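Local coordinates for protein multisubunit Na+/H+ antiporter, A subunit (Anoxybacillus flavithermus, PDB 6Z16) that probably exchanges sodium ions for protons across the cell membrane, as one subunit of a multisubunit antiporter complex of the CPA3 family, at residues R394-L399 with S472-G477; A685-F690 with L700-I705; I85-P90 with F99-D104; T301-G306 with L342-L347. All blocks are in the same frame, centred on the assembly; numbering follows the deposited sequence.

In the fold
The four contacts come in series along the chain: the hairpin of interaction 3, the helix pair of interaction 4, the loops of interaction 1 and finally the helical hairpin of interaction 2. Interactions 3 and 4 are the closest, with centres about 29 Å apart. Helix 323-347 links two of the contacts, since it supplies 342-347 to interaction 4 while its Leu323 touches residues of interaction 1, about 37 Å away between centres. Interaction 2 lies remote, its centre about 96 Å from that of interaction 1, in the MbhD-like region, whereas interaction 4 lies in the antiporter-like helix bundle; the potassium-binding contact thus probably belongs to a distinct part of the subunit.

Interaction 1 (R394-L399 with S472-G477); sequences RDIRRL and SRTFFG
Two loops between transmembrane helices meet here, with Ile396 of one set against Arg473 and Thr474 of the other; Arg473 is the first residue to leave helical geometry after helix 451-472. The branched side chain of Ile396 crosses that of Arg473 at about a right angle. Its CG1, anti to the backbone N (chi1 -154°), lies over one face of the Arg473 guanidinium, and its CG2 stands 3.7 Å from Arg473 CZ. The outer methyl CD1 reaches the backbone instead, 3.3 Å from Arg473 O. An alanine at Ile396 would probably strip the Arg473 guanidinium of the cover over that face and leave it freer to turn. Beside this pair, Arg397 CG approaches Arg473 NH1 at 3.9 Å, while the two guanidinium planes are inclined by 22° without their charged atoms touching. Leu399 adds a second apolar point through CD1, which lies 3.9 Å from Thr474 CG2. The hydroxyl of Thr474 is bonded back to Leu470 O, and NE of Arg397 to Thr321 OG1. Ile396 and Thr474 both rest on Leu323 at the start of helix 323-347, and the Phe475 ring meets Phe410 of helix 407-421 edge-to-face.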
# COMPACT_ATOMS: atom_id res chain seq x y z
N ARG A 394 -40.21 109.21 -7.11
CA ARG A 394 -38.95 109.88 -7.40
C ARG A 394 -38.85 110.22 -8.88
O ARG A 394 -37.76 110.58 -9.34
CB ARG A 394 -37.78 109.02 -6.96
CG ARG A 394 -37.72 107.70 -7.68
CD ARG A 394 -36.64 106.82 -7.12
NE ARG A 394 -36.53 105.58 -7.87
CZ ARG A 394 -37.23 104.48 -7.60
NH1 ARG A 394 -38.08 104.47 -6.59
NH2 ARG A 394 -37.08 103.40 -8.35
N ASP A 395 -39.94 110.12 -9.63
CA ASP A 395 -39.91 110.60 -11.00
C ASP A 395 -40.05 112.12 -11.04
O ASP A 395 -40.55 112.75 -10.11
CB ASP A 395 -41.00 109.93 -11.85
CG ASP A 395 -42.41 110.14 -11.30
OD1 ASP A 395 -42.58 110.68 -10.19
OD2 ASP A 395 -43.37 109.75 -12.00
N ILE A 396 -39.59 112.71 -12.14
CA ILE A 396 -39.56 114.17 -12.23
C ILE A 396 -40.89 114.75 -12.67
O ILE A 396 -41.11 115.96 -12.54
CB ILE A 396 -38.41 114.57 -13.18
CG1 ILE A 396 -37.89 115.97 -12.85
CG2 ILE A 396 -38.86 114.48 -14.62
CD1 ILE A 396 -37.11 116.01 -11.56
N ARG A 397 -41.81 113.91 -13.15
CA ARG A 397 -43.02 114.38 -13.81
C ARG A 397 -44.25 114.34 -12.91
O ARG A 397 -45.32 114.78 -13.34
CB ARG A 397 -43.27 113.55 -15.07
CG ARG A 397 -42.22 113.73 -16.15
CD ARG A 397 -42.54 112.90 -17.38
NE ARG A 397 -42.38 111.47 -17.14
CZ ARG A 397 -43.39 110.60 -17.11
NH1 ARG A 397 -44.63 111.02 -17.29
NH2 ARG A 397 -43.15 109.32 -16.89
N ARG A 398 -44.13 113.84 -11.69
CA ARG A 398 -45.26 113.85 -10.77
C ARG A 398 -45.08 114.81 -9.61
O ARG A 398 -46.06 115.40 -9.15
CB ARG A 398 -45.53 112.44 -10.22
CG ARG A 398 -46.90 112.30 -9.54
CD ARG A 398 -47.24 110.91 -8.98
NE ARG A 398 -46.50 110.53 -7.78
CZ ARG A 398 -46.79 110.94 -6.55
NH1 ARG A 398 -47.79 111.79 -6.35
NH2 ARG A 398 -46.08 110.52 -5.52
N LEU A 399 -43.85 115.01 -9.12
CA LEU A 399 -43.61 115.91 -8.00
C LEU A 399 -43.33 117.32 -8.51
O LEU A 399 -42.52 117.51 -9.42
CB LEU A 399 -42.47 115.38 -7.13
CG LEU A 399 -41.06 115.08 -7.65
CD1 LEU A 399 -40.14 116.27 -7.51
CD2 LEU A 399 -40.48 113.90 -6.90
N SER A 472 -35.06 122.94 -10.89
CA SER A 472 -36.19 123.63 -11.46
C SER A 472 -37.30 122.68 -11.85
O SER A 472 -38.36 123.14 -12.28
CB SER A 472 -35.76 124.48 -12.65
OG SER A 472 -36.87 125.15 -13.22
N ARG A 473 -37.09 121.37 -11.70
CA ARG A 473 -38.21 120.47 -11.85
C ARG A 473 -38.39 119.59 -10.63
O ARG A 473 -39.08 118.57 -10.70
CB ARG A 473 -38.07 119.65 -13.15
CG ARG A 473 -38.21 120.55 -14.39
CD ARG A 473 -38.06 119.88 -15.75
NE ARG A 473 -39.18 119.01 -16.10
CZ ARG A 473 -39.05 117.72 -16.38
NH1 ARG A 473 -40.12 117.00 -16.69
NH2 ARG A 473 -37.84 117.17 -16.38
N THR A 474 -37.80 119.98 -9.49
CA THR A 474 -38.01 119.26 -8.24
C THR A 474 -38.84 120.05 -7.24
O THR A 474 -39.72 119.49 -6.59
CB THR A 474 -36.67 118.89 -7.60
OG1 THR A 474 -35.87 118.20 -8.57
CG2 THR A 474 -36.85 117.98 -6.41
N PHE A 475 -38.60 121.36 -7.13
CA PHE A 475 -39.22 122.17 -6.10
C PHE A 475 -40.09 123.30 -6.63
O PHE A 475 -40.91 123.82 -5.87
CB PHE A 475 -38.14 122.78 -5.19
CG PHE A 475 -37.32 121.76 -4.46
CD1 PHE A 475 -37.82 121.14 -3.33
CD2 PHE A 475 -36.05 121.42 -4.91
CE1 PHE A 475 -37.07 120.21 -2.65
CE2 PHE A 475 -35.30 120.48 -4.23
CZ PHE A 475 -35.81 119.88 -3.10
N PHE A 476 -39.93 123.70 -7.88
CA PHE A 476 -40.71 124.79 -8.45
C PHE A 476 -42.00 124.25 -9.07
O PHE A 476 -42.27 123.05 -9.07
CB PHE A 476 -39.89 125.54 -9.48
CG PHE A 476 -38.74 126.30 -8.91
CD1 PHE A 476 -38.93 127.56 -8.37
CD2 PHE A 476 -37.47 125.77 -8.90
CE1 PHE A 476 -37.87 128.27 -7.85
CE2 PHE A 476 -36.41 126.47 -8.38
CZ PHE A 476 -36.61 127.71 -7.85
N GLY A 477 -42.79 125.16 -9.63
CA GLY A 477 -44.03 124.78 -10.27
C GLY A 477 -45.23 124.97 -9.37
O GLY A 477 -45.48 126.08 -8.88

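Interaction 2 (A685-F690 with L700-I705); sequences AVALFF and LTQLVI. With K (potassium ion), chain V.
A potassium ion sits at the end of Gln702, whose aliphatic stem is wedged against Ala687 and Phe690 of the facing helix. The carboxamide turns toward the ion, with Gln702 CD 3.4 Å from the potassium, and a polar side chain of another protein chain also binds the metal. Val686 flanks the site with its CG1 methyl, 4.0 Å from the potassium ion. The Gln702 stem leaves with CG anti to the backbone N (chi1 -175°), and this brings CG to 3.8 Å from Ala687 CB. A bend at chi2 (73°) turns CD aside, and the Gln702 side chain as a whole crosses that of Phe690 at about a right angle. Gln702 CB meets the ring at its edge, in plane, 4.0 Å from Phe690 CD2, while the ring and amide planes stand 57° apart. The two segments form an antiparallel helical hairpin within the MbhD-like region, helices 672-692 and 696-717, whose local axes approach to 8.8 Å. An alanine in place of Gln702 would probably leave the potassium ion without the Gln702 amide as a ligand and open a gap where CG lay against Ala687 CB. Farther along the interface Leu703 CD2 packs on Ala687 CB at 3.8 Å. Beyond the pair, Leu703 and Leu688 pack against Val60 and Leu41 of a neighbouring subunit, and Ala685 touches a bound phosphatidylethanolamine.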
# COMPACT_ATOMS: atom_id res chain seq x y z
N ALA A 685 -6.64 30.21 -31.70
CA ALA A 685 -5.41 30.30 -32.47
C ALA A 685 -4.38 31.23 -31.83
O ALA A 685 -3.18 31.05 -32.05
CB ALA A 685 -5.74 30.75 -33.88
N VAL A 686 -4.81 32.21 -31.02
CA VAL A 686 -3.86 32.95 -30.20
C VAL A 686 -3.25 32.03 -29.15
O VAL A 686 -2.04 32.10 -28.86
CB VAL A 686 -4.54 34.19 -29.57
CG1 VAL A 686 -3.69 34.80 -28.47
CG2 VAL A 686 -4.77 35.24 -30.62
N ALA A 687 -4.05 31.10 -28.62
CA ALA A 687 -3.51 30.05 -27.75
C ALA A 687 -2.52 29.16 -28.48
O ALA A 687 -1.51 28.73 -27.90
CB ALA A 687 -4.65 29.22 -27.17
N LEU A 688 -2.77 28.87 -29.76
CA LEU A 688 -1.82 28.07 -30.52
C LEU A 688 -0.54 28.84 -30.83
O LEU A 688 0.54 28.24 -30.91
CB LEU A 688 -2.48 27.54 -31.79
CG LEU A 688 -1.69 26.54 -32.63
CD1 LEU A 688 -1.32 25.32 -31.81
CD2 LEU A 688 -2.50 26.13 -33.84
N PHE A 689 -0.63 30.17 -30.99
CA PHE A 689 0.58 31.00 -31.03
C PHE A 689 1.35 30.93 -29.73
O PHE A 689 2.59 30.90 -29.73
CB PHE A 689 0.25 32.47 -31.32
CG PHE A 689 0.04 32.79 -32.77
CD1 PHE A 689 1.10 32.74 -33.65
CD2 PHE A 689 -1.18 33.24 -33.22
CE1 PHE A 689 0.94 33.07 -34.97
CE2 PHE A 689 -1.35 33.58 -34.55
CZ PHE A 689 -0.29 33.49 -35.42
N PHE A 690 0.63 30.95 -28.60
CA PHE A 690 1.28 30.87 -27.29
C PHE A 690 2.00 29.54 -27.11
O PHE A 690 3.08 29.49 -26.51
CB PHE A 690 0.24 31.06 -26.19
CG PHE A 690 -0.22 32.48 -26.03
CD1 PHE A 690 0.56 33.54 -26.47
CD2 PHE A 690 -1.45 32.76 -25.45
CE1 PHE A 690 0.14 34.84 -26.32
CE2 PHE A 690 -1.88 34.06 -25.30
CZ PHE A 690 -1.09 35.10 -25.74
N LEU A 700 -2.53 27.56 -21.53
CA LEU A 700 -3.53 26.94 -20.65
C LEU A 700 -4.63 27.93 -20.26
O LEU A 700 -5.83 27.68 -20.46
CB LEU A 700 -2.84 26.40 -19.40
CG LEU A 700 -1.83 25.25 -19.53
CD1 LEU A 700 -1.01 25.14 -18.27
CD2 LEU A 700 -2.56 23.95 -19.76
N THR A 701 -4.21 29.08 -19.72
CA THR A 701 -5.16 30.09 -19.27
C THR A 701 -5.94 30.69 -20.44
O THR A 701 -7.14 30.97 -20.29
CB THR A 701 -4.42 31.18 -18.51
OG1 THR A 701 -3.40 31.72 -19.35
CG2 THR A 701 -3.78 30.60 -17.27
N GLN A 702 -5.30 30.82 -21.60
CA GLN A 702 -5.96 31.37 -22.78
C GLN A 702 -7.06 30.45 -23.28
O GLN A 702 -8.15 30.93 -23.62
CB GLN A 702 -4.92 31.61 -23.87
CG GLN A 702 -5.45 32.30 -25.11
CD GLN A 702 -5.72 33.77 -24.88
OE1 GLN A 702 -4.93 34.46 -24.26
NE2 GLN A 702 -6.85 34.24 -25.38
N LEU A 703 -6.80 29.14 -23.31
CA LEU A 703 -7.81 28.18 -23.76
C LEU A 703 -9.03 28.19 -22.85
O LEU A 703 -10.17 28.27 -23.33
CB LEU A 703 -7.21 26.78 -23.83
CG LEU A 703 -6.21 26.47 -24.94
CD1 LEU A 703 -5.49 25.19 -24.63
CD2 LEU A 703 -6.89 26.34 -26.25
N VAL A 704 -8.80 28.16 -21.53
CA VAL A 704 -9.94 28.10 -20.61
C VAL A 704 -10.73 29.41 -20.62
O VAL A 704 -11.97 29.41 -20.68
CB VAL A 704 -9.47 27.73 -19.20
CG1 VAL A 704 -10.63 27.78 -18.22
CG2 VAL A 704 -8.91 26.35 -19.23
N ILE A 705 -10.02 30.55 -20.62
CA ILE A 705 -10.69 31.84 -20.59
C ILE A 705 -11.44 32.13 -21.89
O ILE A 705 -12.55 32.67 -21.85
CB ILE A 705 -9.64 32.92 -20.22
CG1 ILE A 705 -9.32 32.81 -18.74
CG2 ILE A 705 -10.10 34.32 -20.58
CD1 ILE A 705 -8.12 33.58 -18.31
K K V . -5.37 37.04 -25.61

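Interaction 3 (I85-P90 with F99-D104); sequences IRATMP and FDAYVD
Ile85 and Val103 exchange a reciprocal pair of backbone hydrogen bonds, Ile85 N to Val103 O at 3.0 Å and Val103 N to Ile85 O at 2.9 Å. The same two-way exchange recurs twice. Ala87 N gives to Ala101 O, and Ala101 N returns the bond to Ala87 O; farther on, Met89 N bonds to Phe99 O, and Phe99 N to Met89 O at 2.8 Å. Six backbone N-H groups and six carbonyl oxygens are thereby satisfied across the contact. Some carbonyls take more: Ala101 O also receives the CA-H of Arg86, with Arg86 CA 3.4 Å away, and Ile85 O that of Tyr102. The backbone of Tyr102 finds a hydrogen-bond partner beyond the hairpin, Leu155. Together these form the antiparallel beta hairpin of strands 85-90 and 97-103, a rare element in a mostly helical chain. Between the hydrogen-bonded pairs lie the non-hydrogen-bonded ones, Arg86 with Tyr102 and Thr88 with Asp100. On the face carrying these four residues, Arg86 CG comes against the Tyr102 ring at its edge, 3.6 Å from CD1, and Thr88 lies alongside Asp100, its CG2 methyl 3.4 Å from Asp100 OD1. The other face is apolar: Ile85 CB meets Val103 CB at 3.8 Å, and Ala87, Met89, Ala101 and Phe99 continue the row. Phe99 reaches a bound phosphatidylethanolamine. At the strand's end Asp104 occupies the N-cap of the following helix, its backbone N bonded to Ser107 OG.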
# COMPACT_ATOMS: atom_id res chain seq x y z
N ILE A 85 3.72 106.97 7.93
CA ILE A 85 3.47 105.96 8.95
C ILE A 85 3.46 104.59 8.29
O ILE A 85 2.61 104.31 7.44
CB ILE A 85 2.15 106.23 9.68
CG1 ILE A 85 2.16 107.62 10.30
CG2 ILE A 85 1.90 105.17 10.73
CD1 ILE A 85 3.29 107.84 11.27
N ARG A 86 4.40 103.73 8.69
CA ARG A 86 4.59 102.43 8.07
C ARG A 86 4.32 101.31 9.07
O ARG A 86 4.70 101.41 10.24
CB ARG A 86 6.00 102.30 7.52
CG ARG A 86 6.30 103.26 6.39
CD ARG A 86 7.73 103.13 5.87
NE ARG A 86 7.96 101.84 5.23
CZ ARG A 86 8.75 100.89 5.73
NH1 ARG A 86 9.40 101.10 6.87
NH2 ARG A 86 8.91 99.75 5.09
N ALA A 87 3.66 100.26 8.60
CA ALA A 87 3.33 99.12 9.45
C ALA A 87 3.33 97.85 8.61
O ALA A 87 3.12 97.90 7.40
CB ALA A 87 1.98 99.31 10.15
N THR A 88 3.54 96.71 9.27
CA THR A 88 3.73 95.45 8.57
C THR A 88 3.13 94.32 9.38
O THR A 88 3.37 94.22 10.59
CB THR A 88 5.23 95.19 8.34
OG1 THR A 88 5.80 96.27 7.60
CG2 THR A 88 5.45 93.91 7.55
N MET A 89 2.33 93.46 8.73
CA MET A 89 1.83 92.23 9.34
C MET A 89 2.01 91.08 8.35
O MET A 89 1.24 90.99 7.38
CB MET A 89 0.37 92.36 9.74
CG MET A 89 -0.19 91.13 10.41
SD MET A 89 -1.93 91.26 10.86
CE MET A 89 -1.83 92.38 12.25
N PRO A 90 3.00 90.21 8.55
CA PRO A 90 3.32 89.21 7.52
C PRO A 90 2.26 88.13 7.42
O PRO A 90 1.68 87.73 8.43
CB PRO A 90 4.66 88.64 7.99
CG PRO A 90 4.63 88.81 9.46
CD PRO A 90 3.88 90.08 9.72
N PHE A 99 0.64 92.01 4.81
CA PHE A 99 -0.26 93.15 4.85
C PHE A 99 0.59 94.33 5.27
O PHE A 99 0.83 94.56 6.46
CB PHE A 99 -1.41 92.91 5.81
CG PHE A 99 -2.38 91.88 5.34
CD1 PHE A 99 -3.35 92.21 4.41
CD2 PHE A 99 -2.32 90.59 5.81
CE1 PHE A 99 -4.24 91.27 3.96
CE2 PHE A 99 -3.22 89.64 5.37
CZ PHE A 99 -4.18 89.99 4.44
N ASP A 100 1.12 95.05 4.29
CA ASP A 100 1.80 96.28 4.60
C ASP A 100 0.78 97.41 4.70
O ASP A 100 -0.34 97.31 4.19
CB ASP A 100 2.84 96.62 3.54
CG ASP A 100 3.97 95.63 3.49
OD1 ASP A 100 4.27 95.02 4.53
OD2 ASP A 100 4.58 95.48 2.41
N ALA A 101 1.18 98.49 5.36
CA ALA A 101 0.36 99.68 5.46
C ALA A 101 1.27 100.89 5.41
O ALA A 101 2.27 100.94 6.13
CB ALA A 101 -0.48 99.69 6.74
N TYR A 102 0.94 101.83 4.54
CA TYR A 102 1.72 103.04 4.34
C TYR A 102 0.75 104.21 4.38
O TYR A 102 -0.26 104.20 3.68
CB TYR A 102 2.45 103.00 3.01
CG TYR A 102 3.37 104.16 2.72
CD1 TYR A 102 4.62 104.23 3.30
CD2 TYR A 102 3.00 105.15 1.84
CE1 TYR A 102 5.48 105.27 3.02
CE2 TYR A 102 3.84 106.20 1.55
CZ TYR A 102 5.08 106.26 2.15
OH TYR A 102 5.93 107.30 1.86
N VAL A 103 1.04 105.19 5.22
CA VAL A 103 0.14 106.31 5.46
C VAL A 103 0.88 107.59 5.12
O VAL A 103 1.89 107.92 5.76
CB VAL A 103 -0.38 106.33 6.90
CG1 VAL A 103 -1.17 107.56 7.14
CG2 VAL A 103 -1.26 105.12 7.15
N ASP A 104 0.37 108.30 4.12
CA ASP A 104 0.86 109.60 3.69
C ASP A 104 -0.36 110.46 3.39
O ASP A 104 -1.47 110.14 3.84
CB ASP A 104 1.85 109.47 2.51
CG ASP A 104 1.25 108.77 1.29
OD1 ASP A 104 0.11 108.28 1.34
OD2 ASP A 104 1.95 108.71 0.26

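Interaction 4 (T301-G306 with L342-L347); sequences TVALVG and LGIGGL. With PTY (phosphatidylethanolamine), chain P.
Leu342 O accepts the backbone N-H of Gly346 at 2.9 Å, the shortest hydrogen bond within these segments, and just beside it Gly343 meets Val302 and Ala303 of the facing helix. No hydrogen bond crosses between the helices; the contact is one of close approach. Gly343 CA comes to 4.4 Å from Ala303 CA, because a glycine presents bare backbone there. Val302 fills the place alongside: its CG1, anti to the backbone N (chi1 171°), lies 3.7 Å from Gly343 N. On the other flank Ala303 CB touches Ile344 CD1 at 4.3 Å. This is glycine-mediated packing of two near-antiparallel transmembrane helices, 296-316 and 323-347, within the antiporter-like helix bundle, and their local axes pass at 7.8 Å with 153° between directions. Val302 also packs on Leu242 and Phe246 of helix 234-248. On another side, helix 296-316 borders a bound phosphatidylethanolamine. Thr301 OG1 lies 3.5 Å from C15 on one acyl chain of that lipid, in a van der Waals contact, while the hydroxyl is hydrogen-bonded to Val297 O of its own helix. Leu304 CD1 touches the other acyl chain, 3.7 Å from the lipid carbon C31.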
# COMPACT_ATOMS: atom_id res chain seq x y z
N THR A 301 -3.85 108.26 -22.50
CA THR A 301 -4.99 107.37 -22.35
C THR A 301 -5.92 107.85 -21.25
O THR A 301 -7.14 107.97 -21.45
CB THR A 301 -4.52 105.95 -22.06
OG1 THR A 301 -3.64 105.52 -23.11
CG2 THR A 301 -5.70 105.01 -21.99
N VAL A 302 -5.34 108.21 -20.09
CA VAL A 302 -6.11 108.68 -18.94
C VAL A 302 -6.85 109.97 -19.27
O VAL A 302 -8.07 110.07 -19.08
CB VAL A 302 -5.18 108.84 -17.72
CG1 VAL A 302 -5.89 109.51 -16.62
CG2 VAL A 302 -4.76 107.52 -17.21
N ALA A 303 -6.12 110.96 -19.82
CA ALA A 303 -6.71 112.26 -20.12
C ALA A 303 -7.82 112.17 -21.17
O ALA A 303 -8.90 112.74 -20.99
CB ALA A 303 -5.62 113.22 -20.59
N LEU A 304 -7.58 111.41 -22.24
CA LEU A 304 -8.56 111.36 -23.32
C LEU A 304 -9.80 110.59 -22.91
O LEU A 304 -10.92 111.03 -23.23
CB LEU A 304 -7.93 110.78 -24.58
CG LEU A 304 -6.89 111.67 -25.27
CD1 LEU A 304 -6.28 110.95 -26.45
CD2 LEU A 304 -7.44 113.03 -25.67
N VAL A 305 -9.66 109.49 -22.16
CA VAL A 305 -10.87 108.77 -21.80
C VAL A 305 -11.64 109.52 -20.71
O VAL A 305 -12.88 109.44 -20.66
CB VAL A 305 -10.57 107.31 -21.39
CG1 VAL A 305 -9.98 107.22 -20.02
CG2 VAL A 305 -11.81 106.46 -21.47
N GLY A 306 -10.94 110.34 -19.91
CA GLY A 306 -11.64 111.19 -18.96
C GLY A 306 -12.47 112.26 -19.64
O GLY A 306 -13.63 112.48 -19.27
N LEU A 342 -6.17 114.19 -13.66
CA LEU A 342 -5.07 113.30 -13.29
C LEU A 342 -4.15 113.00 -14.46
O LEU A 342 -2.94 112.84 -14.28
CB LEU A 342 -5.62 112.01 -12.69
CG LEU A 342 -6.23 112.06 -11.30
CD1 LEU A 342 -6.87 110.74 -10.95
CD2 LEU A 342 -5.14 112.41 -10.30
N GLY A 343 -4.70 112.92 -15.68
CA GLY A 343 -3.86 112.73 -16.85
C GLY A 343 -2.96 113.92 -17.14
O GLY A 343 -1.78 113.76 -17.48
N ILE A 344 -3.51 115.14 -17.01
CA ILE A 344 -2.67 116.33 -17.20
C ILE A 344 -1.62 116.43 -16.09
O ILE A 344 -0.46 116.81 -16.32
CB ILE A 344 -3.56 117.58 -17.26
CG1 ILE A 344 -4.66 117.40 -18.30
CG2 ILE A 344 -2.73 118.81 -17.60
CD1 ILE A 344 -4.16 117.17 -19.70
N GLY A 345 -1.99 116.03 -14.87
CA GLY A 345 -1.00 115.94 -13.82
C GLY A 345 0.04 114.86 -14.05
O GLY A 345 1.13 114.92 -13.47
N GLY A 346 -0.28 113.85 -14.85
CA GLY A 346 0.75 112.94 -15.31
C GLY A 346 1.67 113.58 -16.32
O GLY A 346 2.88 113.29 -16.34
N LEU A 347 1.13 114.47 -17.17
CA LEU A 347 1.97 115.25 -18.09
C LEU A 347 2.95 116.16 -17.37
O LEU A 347 3.94 116.57 -17.97
CB LEU A 347 1.13 116.12 -19.03
CG LEU A 347 0.39 115.53 -20.22
CD1 LEU A 347 -0.51 116.59 -20.80
CD2 LEU A 347 1.41 115.08 -21.24
C1 PTY P . -0.00 112.06 -29.64
C2 PTY P . 5.95 116.23 -27.46
C3 PTY P . 4.53 115.90 -26.97
O4 PTY P . -1.32 112.00 -29.05
C5 PTY P . 2.37 112.18 -28.88
C6 PTY P . 0.99 111.63 -28.60
O7 PTY P . 1.09 110.17 -28.58
C8 PTY P . 0.31 109.52 -27.71
O10 PTY P . -0.58 110.04 -27.09
C11 PTY P . 0.71 108.08 -27.58
C12 PTY P . -0.36 107.05 -27.94
C13 PTY P . -1.52 106.97 -26.96
C14 PTY P . -2.47 105.82 -27.24
C15 PTY P . -3.85 105.96 -26.61
C16 PTY P . -4.68 107.07 -27.21
C17 PTY P . -6.18 106.85 -27.09
C18 PTY P . -6.70 106.83 -25.67
C19 PTY P . -8.18 106.52 -25.55
C20 PTY P . -8.55 105.09 -25.88
C30 PTY P . -2.30 111.45 -29.78
C31 PTY P . -3.58 111.38 -29.01
O30 PTY P . -2.15 111.06 -30.91
C32 PTY P . -4.83 111.37 -29.89
C33 PTY P . -5.02 112.65 -30.68
C34 PTY P . -6.28 112.67 -31.53
C35 PTY P . -7.57 112.76 -30.74
C36 PTY P . -7.75 114.09 -30.02
C37 PTY P . -9.07 114.21 -29.28
P1 PTY P . 2.41 114.56 -27.87
O11 PTY P . 3.87 115.19 -28.05
O12 PTY P . 1.53 115.57 -28.10
O13 PTY P . 2.28 113.93 -26.63
O14 PTY P . 2.29 113.61 -28.99
N1 PTY P . 6.43 117.45 -26.79